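Local coordinates for protein Niban 2 (Homo sapiens, PDB 7CTP), which may help suppress apoptosis and may promote melanoma cell invasion in vitro, at residues Lys82-Arg87 / Tyr170-Thr175; Trp225-Gly230 / Leu236-Met241; Asp362-Glu367 / Asp441-Thr446. All blocks are in the same frame, centred on the assembly; numbering follows the deposited sequence.

Interaction 1. Residues Lys82-Arg87 / Tyr170-Thr175; sequences KKWRNR and YFCMMT
In the sheet of the PH domain, W84 reaches across from strand 84-91 to Y170, F171 and C172 on strand 169-173. The two strands are not neighbours: strand 70-77 runs between them and hydrogen-bonds to both, pairing R85 with Q76, for instance, and C172 with F75. The short pieces 84-87 and 170-173 run at 69° to each other with their axes 8.9 Å apart, so a large side chain has to span the gap. W84 does it with the far corner of its six-membered ring. CZ3 lies 3.6 Å from Y170 O and, nearly in the ring plane, meets the backbone of F171 edge-on, 3.7 Å from its carbonyl C. Beside CZ3, CH2 touches Y170 CB at 4.1 Å; the tyrosine's own ring then leads away, and its hydroxyl hydrogen-bonds to the hydroxyl of Y130. C172 adds a sulfur-aromatic contact, SG sitting 4.4 Å from the centroid of the W84 six-membered ring and 33° off its normal, thus obliquely. With SG between the backbone N and the carbonyl carbon, chi1 67°, the sulfur lies 3.8 Å from W84 CZ3. Around the indole, H77 makes an edge-to-face contact and P154 packs against it, while NE1 makes a weak hydrogen bond to K152 O. A strongly bent antiparallel sheet closed by a C-terminal helix, here helix 176-194 with T175 at its N-cap, is the PH-domain fold.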
loop_
_atom_site.group_PDB
_atom_site.type_symbol
_atom_site.label_atom_id
_atom_site.label_comp_id
_atom_site.label_asym_id
_atom_site.label_seq_id
_atom_site.Cartn_x
_atom_site.Cartn_y
_atom_site.Cartn_z
ATOM N N LYS A 82 -30.527 13.493 4.860
ATOM C CA LYS A 82 -30.090 14.439 3.831
ATOM C C LYS A 82 -29.792 15.824 4.406
ATOM O O LYS A 82 -29.823 16.820 3.674
ATOM C CB LYS A 82 -31.116 14.546 2.695
ATOM C CG LYS A 82 -31.477 13.210 2.072
ATOM C CD LYS A 82 -30.718 12.980 0.782
ATOM C CE LYS A 82 -30.746 11.523 0.416
ATOM N NZ LYS A 82 -29.780 10.722 1.226
ATOM N N LYS A 83 -29.506 15.903 5.705
ATOM C CA LYS A 83 -29.210 17.153 6.394
ATOM C C LYS A 83 -27.743 17.193 6.805
ATOM O O LYS A 83 -27.151 16.168 7.153
ATOM C CB LYS A 83 -30.085 17.318 7.643
ATOM C CG LYS A 83 -31.483 17.866 7.382
ATOM C CD LYS A 83 -32.452 17.446 8.488
ATOM C CE LYS A 83 -33.765 18.227 8.434
ATOM N NZ LYS A 83 -34.320 18.330 7.058
ATOM N N TRP A 84 -27.166 18.392 6.782
ATOM C CA TRP A 84 -25.804 18.583 7.260
ATOM C C TRP A 84 -25.800 18.822 8.766
ATOM O O TRP A 84 -26.560 19.654 9.277
ATOM C CB TRP A 84 -25.145 19.759 6.543
ATOM C CG TRP A 84 -24.878 19.523 5.095
ATOM C CD1 TRP A 84 -25.767 19.644 4.063
ATOM C CD2 TRP A 84 -23.630 19.141 4.507
ATOM N NE1 TRP A 84 -25.148 19.354 2.869
ATOM C CE2 TRP A 84 -23.836 19.044 3.116
ATOM C CE3 TRP A 84 -22.358 18.869 5.023
ATOM C CZ2 TRP A 84 -22.817 18.685 2.234
ATOM C CZ3 TRP A 84 -21.350 18.517 4.147
ATOM C CH2 TRP A 84 -21.583 18.427 2.769
ATOM N N ARG A 85 -24.941 18.094 9.475
ATOM C CA ARG A 85 -24.831 18.195 10.921
ATOM C C ARG A 85 -23.382 18.435 11.293
ATOM O O ARG A 85 -22.478 17.872 10.669
ATOM C CB ARG A 85 -25.316 16.920 11.621
ATOM C CG ARG A 85 -26.780 16.592 11.424
ATOM C CD ARG A 85 -27.692 17.665 12.001
ATOM N NE ARG A 85 -29.099 17.322 11.808
ATOM C CZ ARG A 85 -30.082 18.211 11.717
ATOM N NH1 ARG A 85 -29.816 19.504 11.805
ATOM N NH2 ARG A 85 -31.333 17.808 11.539
ATOM N N ASN A 86 -23.161 19.268 12.307
ATOM C CA ASN A 86 -21.831 19.351 12.890
ATOM C C ASN A 86 -21.436 17.988 13.429
ATOM O O ASN A 86 -22.282 17.225 13.911
ATOM C CB ASN A 86 -21.776 20.387 14.015
ATOM C CG ASN A 86 -20.460 20.339 14.786
ATOM O OD1 ASN A 86 -19.469 20.947 14.385
ATOM N ND2 ASN A 86 -20.442 19.592 15.889
ATOM N N ARG A 87 -20.150 17.669 13.321
ATOM C CA ARG A 87 -19.604 16.473 13.937
ATOM C C ARG A 87 -18.234 16.804 14.496
ATOM O O ARG A 87 -17.434 17.472 13.835
ATOM C CB ARG A 87 -19.493 15.309 12.936
ATOM C CG ARG A 87 -20.817 14.682 12.547
ATOM C CD ARG A 87 -21.297 13.686 13.591
ATOM N NE ARG A 87 -22.592 13.113 13.244
ATOM C CZ ARG A 87 -23.761 13.686 13.515
ATOM N NH1 ARG A 87 -23.801 14.853 14.145
ATOM N NH2 ARG A 87 -24.888 13.088 13.158
ATOM N N TYR A 170 -19.252 12.895 2.836
ATOM C CA TYR A 170 -19.287 14.279 2.385
ATOM C C TYR A 170 -19.125 15.192 3.588
ATOM O O TYR A 170 -19.959 15.173 4.502
ATOM C CB TYR A 170 -20.596 14.577 1.656
ATOM C CG TYR A 170 -21.003 13.484 0.694
ATOM C CD1 TYR A 170 -20.309 13.286 -0.492
ATOM C CD2 TYR A 170 -22.068 12.639 0.980
ATOM C CE1 TYR A 170 -20.678 12.283 -1.380
ATOM C CE2 TYR A 170 -22.441 11.634 0.099
ATOM C CZ TYR A 170 -21.741 11.464 -1.077
ATOM O OH TYR A 170 -22.111 10.464 -1.958
ATOM N N PHE A 171 -18.046 15.965 3.595
ATOM C CA PHE A 171 -17.736 16.920 4.648
ATOM C C PHE A 171 -17.619 18.314 4.048
ATOM O O PHE A 171 -17.379 18.474 2.851
ATOM C CB PHE A 171 -16.414 16.583 5.347
ATOM C CG PHE A 171 -16.341 15.184 5.891
ATOM C CD1 PHE A 171 -17.066 14.827 7.012
ATOM C CD2 PHE A 171 -15.525 14.237 5.293
ATOM C CE1 PHE A 171 -16.984 13.534 7.526
ATOM C CE2 PHE A 171 -15.443 12.954 5.792
ATOM C CZ PHE A 171 -16.173 12.599 6.911
ATOM N N CYS A 172 -17.771 19.337 4.885
ATOM C CA CYS A 172 -17.287 20.649 4.474
ATOM C C CYS A 172 -16.767 21.388 5.703
ATOM O O CYS A 172 -17.071 21.041 6.851
ATOM C CB CYS A 172 -18.350 21.456 3.692
ATOM S SG CYS A 172 -19.770 21.983 4.591
ATOM N N MET A 173 -15.915 22.367 5.432
ATOM C CA MET A 173 -15.254 23.163 6.451
ATOM C C MET A 173 -15.581 24.633 6.232
ATOM O O MET A 173 -16.017 25.049 5.154
ATOM C CB MET A 173 -13.734 22.965 6.424
ATOM C CG MET A 173 -13.278 21.563 6.795
ATOM S SD MET A 173 -13.400 20.453 5.374
ATOM C CE MET A 173 -13.185 18.863 6.155
ATOM N N MET A 174 -15.337 25.416 7.274
ATOM C CA MET A 174 -15.739 26.811 7.254
ATOM C C MET A 174 -14.736 27.687 6.515
ATOM O O MET A 174 -15.118 28.708 5.930
ATOM C CB MET A 174 -15.918 27.294 8.687
ATOM C CG MET A 174 -16.696 28.540 8.787
ATOM S SD MET A 174 -17.776 28.498 10.210
ATOM C CE MET A 174 -16.876 27.516 11.360
ATOM N N THR A 175 -13.462 27.305 6.526
ATOM C CA THR A 175 -12.390 28.113 5.967
ATOM C C THR A 175 -11.505 27.254 5.080
ATOM O O THR A 175 -11.380 26.041 5.292
ATOM C CB THR A 175 -11.529 28.739 7.069
ATOM O OG1 THR A 175 -10.845 27.704 7.785
ATOM C CG2 THR A 175 -12.386 29.527 8.039
#

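Interaction 2. Residues Trp225-Gly230 / Leu236-Met241; sequences WEMLCG and LSNLVM
N238, W225 and M227 carry this contact between the loop 225-230 and the helix 232-252. From the helix, the N238 amide points into the loop and gives ND2 to M227 O at 3.0 Å. The N-H...O angle is 155°, and the bond meets a lone pair in the carbonyl plane while staying close to the plane of the amide. ND2 also donates to a water 2.9 Å away, and that water donates in turn to C229 O. The M227 chain, bent at chi2 and chi3, lies roughly perpendicular to the N238 side chain, with CE 3.7 Å from N238 ND2. W225 comes in one step further along the helix: CG anti to the backbone N (chi1 -177°) sets the indole edge against the helix, CH2 3.5 Å from L239 N and 3.9 Å from N238 CB. The same CH2 touches L239 CB at 3.9 Å. M227 CB lies over one face of this indole, near its rim, and R216 makes a cation-pi contact with it. With two acceptors for the one NH2 group, the amide's rotation is probably well fixed, and a single asparagine satisfies two loop carbonyls, one directly and one through water, inside an otherwise largely apolar contact.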
loop_
_atom_site.group_PDB
_atom_site.type_symbol
_atom_site.label_atom_id
_atom_site.label_comp_id
_atom_site.label_asym_id
_atom_site.label_seq_id
_atom_site.Cartn_x
_atom_site.Cartn_y
_atom_site.Cartn_z
ATOM N N TRP A 225 -2.108 -3.306 -9.737
ATOM C CA TRP A 225 -3.528 -3.174 -9.413
ATOM C C TRP A 225 -3.690 -2.092 -8.360
ATOM O O TRP A 225 -3.149 -2.215 -7.255
ATOM C CB TRP A 225 -4.085 -4.504 -8.911
ATOM C CG TRP A 225 -5.547 -4.515 -8.613
ATOM C CD1 TRP A 225 -6.529 -3.838 -9.266
ATOM C CD2 TRP A 225 -6.191 -5.282 -7.593
ATOM N NE1 TRP A 225 -7.765 -4.130 -8.706
ATOM C CE2 TRP A 225 -7.575 -5.024 -7.682
ATOM C CE3 TRP A 225 -5.729 -6.167 -6.615
ATOM C CZ2 TRP A 225 -8.500 -5.609 -6.821
ATOM C CZ3 TRP A 225 -6.643 -6.747 -5.765
ATOM C CH2 TRP A 225 -8.021 -6.463 -5.872
ATOM N N GLU A 226 -4.437 -1.039 -8.704
ATOM C CA GLU A 226 -4.563 0.112 -7.815
ATOM C C GLU A 226 -5.213 -0.259 -6.488
ATOM O O GLU A 226 -4.970 0.395 -5.468
ATOM C CB GLU A 226 -5.366 1.211 -8.518
ATOM C CG GLU A 226 -5.544 2.493 -7.716
ATOM C CD GLU A 226 -5.589 3.735 -8.594
ATOM O OE1 GLU A 226 -5.471 4.850 -8.043
ATOM O OE2 GLU A 226 -5.751 3.594 -9.827
ATOM N N MET A 227 -6.029 -1.303 -6.472
ATOM C CA MET A 227 -6.787 -1.646 -5.282
ATOM C C MET A 227 -6.105 -2.713 -4.440
ATOM O O MET A 227 -6.729 -3.271 -3.532
ATOM C CB MET A 227 -8.200 -2.072 -5.670
ATOM C CG MET A 227 -9.029 -0.941 -6.299
ATOM S SD MET A 227 -8.988 0.639 -5.424
ATOM C CE MET A 227 -9.815 0.235 -3.882
ATOM N N LEU A 228 -4.825 -2.991 -4.698
ATOM C CA LEU A 228 -4.020 -3.764 -3.760
ATOM C C LEU A 228 -3.600 -2.847 -2.612
ATOM O O LEU A 228 -2.429 -2.501 -2.444
ATOM C CB LEU A 228 -2.807 -4.370 -4.457
ATOM C CG LEU A 228 -2.027 -5.405 -3.644
ATOM C CD1 LEU A 228 -2.719 -6.764 -3.709
ATOM C CD2 LEU A 228 -0.593 -5.489 -4.151
ATOM N N CYS A 229 -4.594 -2.420 -1.828
ATOM C CA CYS A 229 -4.335 -1.552 -0.692
ATOM C C CYS A 229 -5.253 -1.939 0.453
ATOM O O CYS A 229 -6.372 -2.413 0.241
ATOM C CB CYS A 229 -4.553 -0.074 -1.043
ATOM S SG CYS A 229 -6.081 0.143 -1.970
ATOM N N GLY A 230 -4.778 -1.684 1.664
ATOM C CA GLY A 230 -5.464 -2.091 2.868
ATOM C C GLY A 230 -4.910 -3.408 3.376
ATOM O O GLY A 230 -3.851 -3.884 2.954
ATOM N N LEU A 236 -9.099 -8.656 -0.471
ATOM C CA LEU A 236 -9.974 -9.718 -0.956
ATOM C C LEU A 236 -11.356 -9.187 -1.297
ATOM O O LEU A 236 -11.974 -9.623 -2.275
ATOM C CB LEU A 236 -10.090 -10.809 0.098
ATOM C CG LEU A 236 -9.061 -11.918 0.054
ATOM C CD1 LEU A 236 -9.402 -12.875 1.191
ATOM C CD2 LEU A 236 -9.127 -12.609 -1.301
ATOM N N SER A 237 -11.872 -8.267 -0.479
ATOM C CA SER A 237 -13.160 -7.655 -0.787
ATOM C C SER A 237 -13.090 -6.863 -2.085
ATOM O O SER A 237 -14.018 -6.915 -2.897
ATOM C CB SER A 237 -13.599 -6.753 0.362
ATOM O OG SER A 237 -13.641 -7.485 1.573
ATOM N N ASN A 238 -11.993 -6.126 -2.296
ATOM C CA ASN A 238 -11.805 -5.415 -3.556
ATOM C C ASN A 238 -11.753 -6.388 -4.731
ATOM O O ASN A 238 -12.286 -6.099 -5.809
ATOM C CB ASN A 238 -10.522 -4.582 -3.533
ATOM C CG ASN A 238 -10.545 -3.447 -2.512
ATOM O OD1 ASN A 238 -11.606 -3.006 -2.038
ATOM N ND2 ASN A 238 -9.351 -2.959 -2.169
ATOM N N LEU A 239 -11.065 -7.521 -4.556
ATOM C CA LEU A 239 -10.984 -8.536 -5.607
ATOM C C LEU A 239 -12.366 -9.029 -6.011
ATOM O O LEU A 239 -12.687 -9.111 -7.205
ATOM C CB LEU A 239 -10.131 -9.704 -5.120
ATOM C CG LEU A 239 -9.772 -10.801 -6.123
ATOM C CD1 LEU A 239 -8.755 -10.282 -7.144
ATOM C CD2 LEU A 239 -9.210 -11.987 -5.362
ATOM N N VAL A 240 -13.184 -9.401 -5.017
ATOM C CA VAL A 240 -14.542 -9.876 -5.281
ATOM C C VAL A 240 -15.378 -8.793 -5.954
ATOM O O VAL A 240 -16.072 -9.058 -6.944
ATOM C CB VAL A 240 -15.203 -10.365 -3.979
ATOM C CG1 VAL A 240 -16.684 -10.703 -4.223
ATOM C CG2 VAL A 240 -14.470 -11.585 -3.439
ATOM N N MET A 241 -15.355 -7.567 -5.413
ATOM C CA MET A 241 -16.171 -6.494 -5.991
ATOM C C MET A 241 -15.768 -6.195 -7.429
ATOM O O MET A 241 -16.629 -5.926 -8.277
ATOM C CB MET A 241 -16.075 -5.219 -5.154
ATOM C CG MET A 241 -16.667 -5.321 -3.745
ATOM S SD MET A 241 -18.423 -5.750 -3.701
ATOM C CE MET A 241 -19.154 -4.267 -4.414
HETATM O O HOH W 1 -8.854 -0.922 -0.115
#

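Interaction 3. Residues Asp362-Glu367 / Asp441-Thr446; sequences DVFFKE and DNAVYT
F364 and A443 meet face-on: the methyl CB of A443 stands 4.0 Å from the centroid of the phenyl ring and only 8° off its normal, a CH-pi contact centred on the ring. Next to it, V444 CG1 reaches CD1 of F364 at 3.9 Å, coming in obliquely, and the valine and phenylalanine side chains pass alongside in opposite senses. The ring also runs along the helix backbone, CE1 lying 3.8 Å from A443 O. What brings it there is its first torsion: with CG anti to the backbone N, chi1 172°, the phenyl extends from helix 342-378 onto helix 422-455. One shell out, L472, V475 and L476 of helix 464-511 pack on F364, as do M440 and F447 from the turns before and after A443. Trimmed to an alanine, F364 would probably leave a gap between the three helices and take from the A443 methyl the aromatic face it rests on. Further out, polar contacts surround the helix that carries A443. T446 OG1 donates to N442 O at 2.7 Å, joining T446 N on that oxygen from the opposite face of the carbonyl plane, and L58 N hydrogen-bonds to the same hydroxyl. D441 makes a salt bridge to R60, while E367 on the facing helix pairs with K400. The small A443 side chain probably allows the ring this close to the backbone; a large apolar side chain meeting a small one between long helices is helix-bundle packing, here of helices 342-378, 422-455 and 464-511.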
loop_
_atom_site.group_PDB
_atom_site.type_symbol
_atom_site.label_atom_id
_atom_site.label_comp_id
_atom_site.label_asym_id
_atom_site.label_seq_id
_atom_site.Cartn_x
_atom_site.Cartn_y
_atom_site.Cartn_z
ATOM N N ASP A 362 16.263 17.389 4.646
ATOM C CA ASP A 362 16.262 18.814 4.961
ATOM C C ASP A 362 15.330 19.122 6.124
ATOM O O ASP A 362 15.655 19.946 6.986
ATOM C CB ASP A 362 15.874 19.619 3.721
ATOM C CG ASP A 362 16.893 19.499 2.603
ATOM O OD1 ASP A 362 17.988 18.938 2.849
ATOM O OD2 ASP A 362 16.605 19.963 1.478
ATOM N N VAL A 363 14.166 18.468 6.170
ATOM C CA VAL A 363 13.240 18.695 7.273
ATOM C C VAL A 363 13.835 18.182 8.578
ATOM O O VAL A 363 13.708 18.818 9.633
ATOM C CB VAL A 363 11.882 18.034 6.967
ATOM C CG1 VAL A 363 11.023 17.970 8.222
ATOM C CG2 VAL A 363 11.144 18.822 5.875
ATOM N N PHE A 364 14.495 17.023 8.521
ATOM C CA PHE A 364 15.149 16.464 9.701
ATOM C C PHE A 364 16.227 17.409 10.214
ATOM O O PHE A 364 16.284 17.722 11.409
ATOM C CB PHE A 364 15.748 15.106 9.345
ATOM C CG PHE A 364 16.618 14.521 10.418
ATOM C CD1 PHE A 364 16.083 14.160 11.646
ATOM C CD2 PHE A 364 17.970 14.326 10.192
ATOM C CE1 PHE A 364 16.887 13.619 12.636
ATOM C CE2 PHE A 364 18.779 13.785 11.176
ATOM C CZ PHE A 364 18.238 13.432 12.395
ATOM N N PHE A 365 17.077 17.881 9.304
ATOM C CA PHE A 365 18.163 18.798 9.651
ATOM C C PHE A 365 17.633 20.071 10.299
ATOM O O PHE A 365 18.192 20.549 11.296
ATOM C CB PHE A 365 18.956 19.118 8.387
ATOM C CG PHE A 365 20.223 19.885 8.624
ATOM C CD1 PHE A 365 21.417 19.219 8.825
ATOM C CD2 PHE A 365 20.228 21.270 8.603
ATOM C CE1 PHE A 365 22.595 19.913 9.028
ATOM C CE2 PHE A 365 21.410 21.966 8.805
ATOM C CZ PHE A 365 22.588 21.286 9.018
ATOM N N LYS A 366 16.548 20.630 9.748
ATOM C CA LYS A 366 15.964 21.850 10.300
ATOM C C LYS A 366 15.407 21.622 11.698
ATOM O O LYS A 366 15.600 22.453 12.594
ATOM C CB LYS A 366 14.870 22.370 9.369
ATOM C CG LYS A 366 14.001 23.455 9.984
ATOM C CD LYS A 366 12.912 23.893 9.021
ATOM C CE LYS A 366 11.806 24.613 9.760
ATOM N NZ LYS A 366 12.376 25.677 10.632
ATOM N N GLU A 367 14.723 20.492 11.911
ATOM C CA GLU A 367 14.100 20.251 13.207
ATOM C C GLU A 367 15.151 20.025 14.286
ATOM O O GLU A 367 15.000 20.500 15.419
ATOM C CB GLU A 367 13.143 19.063 13.107
ATOM C CG GLU A 367 11.904 19.375 12.285
ATOM C CD GLU A 367 11.098 20.519 12.869
ATOM O OE1 GLU A 367 10.820 20.500 14.087
ATOM O OE2 GLU A 367 10.744 21.437 12.103
ATOM N N ASP A 441 11.304 8.377 10.438
ATOM C CA ASP A 441 11.187 7.807 11.776
ATOM C C ASP A 441 12.498 7.174 12.212
ATOM O O ASP A 441 12.907 7.309 13.371
ATOM C CB ASP A 441 10.059 6.777 11.829
ATOM C CG ASP A 441 9.662 6.414 13.259
ATOM O OD1 ASP A 441 9.420 7.334 14.073
ATOM O OD2 ASP A 441 9.569 5.199 13.560
ATOM N N ASN A 442 13.176 6.488 11.295
ATOM C CA ASN A 442 14.464 5.896 11.647
ATOM C C ASN A 442 15.483 6.975 11.994
ATOM O O ASN A 442 16.296 6.800 12.908
ATOM C CB ASN A 442 14.982 5.021 10.509
ATOM C CG ASN A 442 14.099 3.802 10.253
ATOM O OD1 ASN A 442 13.185 3.504 11.030
ATOM N ND2 ASN A 442 14.370 3.096 9.164
ATOM N N ALA A 443 15.447 8.105 11.287
ATOM C CA ALA A 443 16.415 9.169 11.550
ATOM C C ALA A 443 16.213 9.762 12.938
ATOM O O ALA A 443 17.182 9.967 13.686
ATOM C CB ALA A 443 16.328 10.252 10.471
ATOM N N VAL A 444 14.963 10.049 13.310
ATOM C CA VAL A 444 14.733 10.659 14.616
ATOM C C VAL A 444 14.931 9.639 15.731
ATOM O O VAL A 444 15.440 9.980 16.804
ATOM C CB VAL A 444 13.346 11.325 14.682
ATOM C CG1 VAL A 444 13.260 12.443 13.644
ATOM C CG2 VAL A 444 12.247 10.305 14.504
ATOM N N TYR A 445 14.559 8.374 15.500
ATOM C CA TYR A 445 14.818 7.349 16.514
ATOM C C TYR A 445 16.315 7.182 16.740
ATOM O O TYR A 445 16.785 7.118 17.883
ATOM C CB TYR A 445 14.196 6.013 16.105
ATOM C CG TYR A 445 14.509 4.897 17.087
ATOM C CD1 TYR A 445 13.918 4.869 18.346
ATOM C CD2 TYR A 445 15.405 3.888 16.762
ATOM C CE1 TYR A 445 14.202 3.865 19.249
ATOM C CE2 TYR A 445 15.697 2.875 17.662
ATOM C CZ TYR A 445 15.091 2.871 18.901
ATOM O OH TYR A 445 15.372 1.864 19.808
ATOM N N THR A 446 17.076 7.093 15.647
ATOM C CA THR A 446 18.527 6.987 15.752
ATOM C C THR A 446 19.114 8.201 16.460
ATOM O O THR A 446 19.968 8.065 17.347
ATOM C CB THR A 446 19.142 6.833 14.363
ATOM O OG1 THR A 446 18.607 5.664 13.727
ATOM C CG2 THR A 446 20.653 6.701 14.469
#

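From the N terminus, the three contacts come in series, none enclosing or crossing another. Interaction 1 closes an 82-residue loop that holds most of the remaining PH-domain sheet and joins an early strand to the last one. After helices 176-194 and 204-218, interaction 2 folds the chain back over just five residues, seating a loop on the helix that follows it; H163, P164 and Y165, between two strands of the sheet, touch this place, tying the PH domain to the helical part. Interaction 3 spans 73 residues and joins two long helices of the bundle. None touches another: centres lie 29 Å (1 and 2), 34 Å (2 and 3) and 37 Å (1 and 3) apart.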